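PDB 3IAL: prolyl-tRNA synthetase from Giardia lamblia ATCC 50803, which probably catalyses the ATP-dependent attachment of L-proline to tRNA(Pro) through a prolyl-adenylate intermediate. Local coordinates for residues H404-E407 with L411-K414. Sequence-based numbering, arbitrary orientation.
Sequences HTTE and LVVK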
ATOM      1  N   HIS B 404       1.677 -24.396  20.024  1.00 43.38           N
ATOM      2  CA  HIS B 404       1.534 -25.705  19.384  1.00 45.16           C
ATOM      3  C   HIS B 404       1.188 -25.550  17.903  1.00 46.68           C
ATOM      4  O   HIS B 404       0.775 -24.481  17.459  1.00 46.46           O
ATOM      5  CB  HIS B 404       0.484 -26.566  20.102  1.00 45.04           C
ATOM      6  CG  HIS B 404      -0.916 -26.048  19.988  1.00 45.91           C
ATOM      7  ND1 HIS B 404      -1.410 -25.048  20.799  1.00 47.75           N
ATOM      8  CD2 HIS B 404      -1.934 -26.405  19.168  1.00 48.54           C
ATOM      9  CE1 HIS B 404      -2.669 -24.806  20.479  1.00 49.16           C
ATOM     10  NE2 HIS B 404      -3.011 -25.613  19.489  1.00 48.47           N
ATOM     11  N   THR B 405       1.372 -26.629  17.150  1.00 49.54           N
ATOM     12  CA  THR B 405       1.065 -26.649  15.720  1.00 51.31           C
ATOM     13  C   THR B 405      -0.133 -27.566  15.480  1.00 51.90           C
ATOM     14  O   THR B 405      -0.140 -28.717  15.916  1.00 50.77           O
ATOM     15  CB  THR B 405       2.289 -27.104  14.876  1.00 51.47           C
ATOM     16  OG1 THR B 405       1.934 -27.145  13.489  1.00 53.52           O
ATOM     17  CG2 THR B 405       2.790 -28.478  15.307  1.00 51.76           C
ATOM     18  N   THR B 406      -1.148 -27.044  14.798  1.00 54.51           N
ATOM     19  CA  THR B 406      -2.383 -27.790  14.538  1.00 57.09           C
ATOM     20  C   THR B 406      -2.218 -28.719  13.326  1.00 58.36           C
ATOM     21  O   THR B 406      -1.154 -28.747  12.704  1.00 58.61           O
ATOM     22  CB  THR B 406      -3.570 -26.822  14.315  1.00 58.04           C
ATOM     23  OG1 THR B 406      -3.389 -25.647  15.119  1.00 58.49           O
ATOM     24  CG2 THR B 406      -4.898 -27.484  14.681  1.00 59.17           C
ATOM     25  N   GLU B 407      -3.264 -29.487  13.013  1.00 60.12           N
ATOM     26  CA  GLU B 407      -3.282 -30.387  11.848  1.00 60.25           C
ATOM     27  C   GLU B 407      -2.822 -29.694  10.566  1.00 61.47           C
ATOM     28  O   GLU B 407      -2.048 -30.260   9.792  1.00 61.75           O
ATOM     29  CB  GLU B 407      -4.693 -30.945  11.615  1.00 60.05           C
ATOM     30  CG  GLU B 407      -5.175 -31.954  12.649  1.00 59.13           C
ATOM     31  CD  GLU B 407      -6.500 -32.604  12.261  1.00 58.29           C
ATOM     32  OE1 GLU B 407      -7.275 -31.979  11.504  1.00 57.21           O
ATOM     33  OE2 GLU B 407      -6.766 -33.740  12.715  1.00 56.74           O
ATOM     34  N   LEU B 411       0.511 -22.183  13.449  1.00 59.41           N
ATOM     35  CA  LEU B 411       1.075 -21.907  14.769  1.00 57.79           C
ATOM     36  C   LEU B 411       0.067 -21.166  15.647  1.00 55.22           C
ATOM     37  O   LEU B 411      -0.421 -20.098  15.274  1.00 55.13           O
ATOM     38  CB  LEU B 411       2.360 -21.084  14.634  1.00 57.97           C
ATOM     39  CG  LEU B 411       3.242 -20.953  15.876  1.00 58.56           C
ATOM     40  CD1 LEU B 411       3.811 -22.303  16.291  1.00 58.16           C
ATOM     41  CD2 LEU B 411       4.363 -19.955  15.616  1.00 59.79           C
ATOM     42  N   VAL B 412      -0.241 -21.749  16.805  1.00 52.54           N
ATOM     43  CA  VAL B 412      -1.171 -21.169  17.768  1.00 50.56           C
ATOM     44  C   VAL B 412      -0.403 -20.804  19.046  1.00 49.61           C
ATOM     45  O   VAL B 412      -0.053 -21.683  19.842  1.00 49.22           O
ATOM     46  CB  VAL B 412      -2.304 -22.162  18.108  1.00 50.19           C
ATOM     47  CG1 VAL B 412      -3.234 -21.582  19.164  1.00 49.02           C
ATOM     48  CG2 VAL B 412      -3.079 -22.531  16.853  1.00 51.31           C
ATOM     49  N   VAL B 413      -0.132 -19.511  19.219  1.00 46.17           N
ATOM     50  CA  VAL B 413       0.627 -19.010  20.362  1.00 45.37           C
ATOM     51  C   VAL B 413      -0.322 -18.490  21.437  1.00 44.23           C
ATOM     52  O   VAL B 413      -1.339 -17.875  21.120  1.00 46.23           O
ATOM     53  CB  VAL B 413       1.603 -17.895  19.935  1.00 45.42           C
ATOM     54  CG1 VAL B 413       2.446 -17.434  21.114  1.00 46.82           C
ATOM     55  CG2 VAL B 413       2.509 -18.394  18.815  1.00 45.92           C
ATOM     56  N   LYS B 414       0.008 -18.755  22.701  1.00 43.06           N
ATOM     57  CA  LYS B 414      -0.836 -18.363  23.836  1.00 42.30           C
ATOM     58  C   LYS B 414      -0.026 -17.641  24.916  1.00 40.68           C
ATOM     59  O   LYS B 414       1.090 -18.047  25.251  1.00 40.69           O
ATOM     60  CB  LYS B 414      -1.515 -19.589  24.443  1.00 43.74           C
ATOM     61  CG  LYS B 414      -2.574 -20.218  23.553  1.00 47.27           C
ATOM     62  CD  LYS B 414      -3.159 -21.464  24.202  1.00 48.18           C
ATOM     63  CE  LYS B 414      -4.119 -22.180  23.268  1.00 50.69           C
ATOM     64  NZ  LYS B 414      -4.407 -23.561  23.736  1.00 51.02           N
TER
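The imidazole of His-404 lies against Val-412, with one face over the valine. Val-412 CB sits 3.9 Å from the ring centroid, 27° off the ring normal, which makes a CH-pi contact. The approach is offset toward the rim of the ring, and CE1 of His-404 comes within 3.5 Å of CG1 of Val-412. The His-404 torsion places CG between the backbone N and the carbonyl carbon (chi1 67°), and this brings the ring alongside its cross-strand neighbour. Lys-414 arrives obliquely on its extended chain, its NZ 3.9 Å from CE1 of His-404. The ammonium of Lys-414 is close enough that it would probably disfavour protonation of the imidazole. In the loop just beyond the strand, OG1 of Thr-406 touches CG2 of Val-412 at 3.6 Å. That hydroxyl also makes a weak hydrogen bond to the carbonyl of Glu-410 in the turn.

Two backbone bonds tie His-404 to Val-412. The bond from N of Val-412 to O of His-404 is 3.0 Å long and nearly straight; that from N of His-404 to O of Val-412 is 3.2 Å long and more bent. Thr-405 and Leu-411 form the next, non-hydrogen-bonded pair, with their side chains on the face opposite His-404 and Val-412. The whole is an antiparallel two-stranded beta hairpin at the protein surface, made by strands 402-405 and 411-414 and leading into helix 416-438.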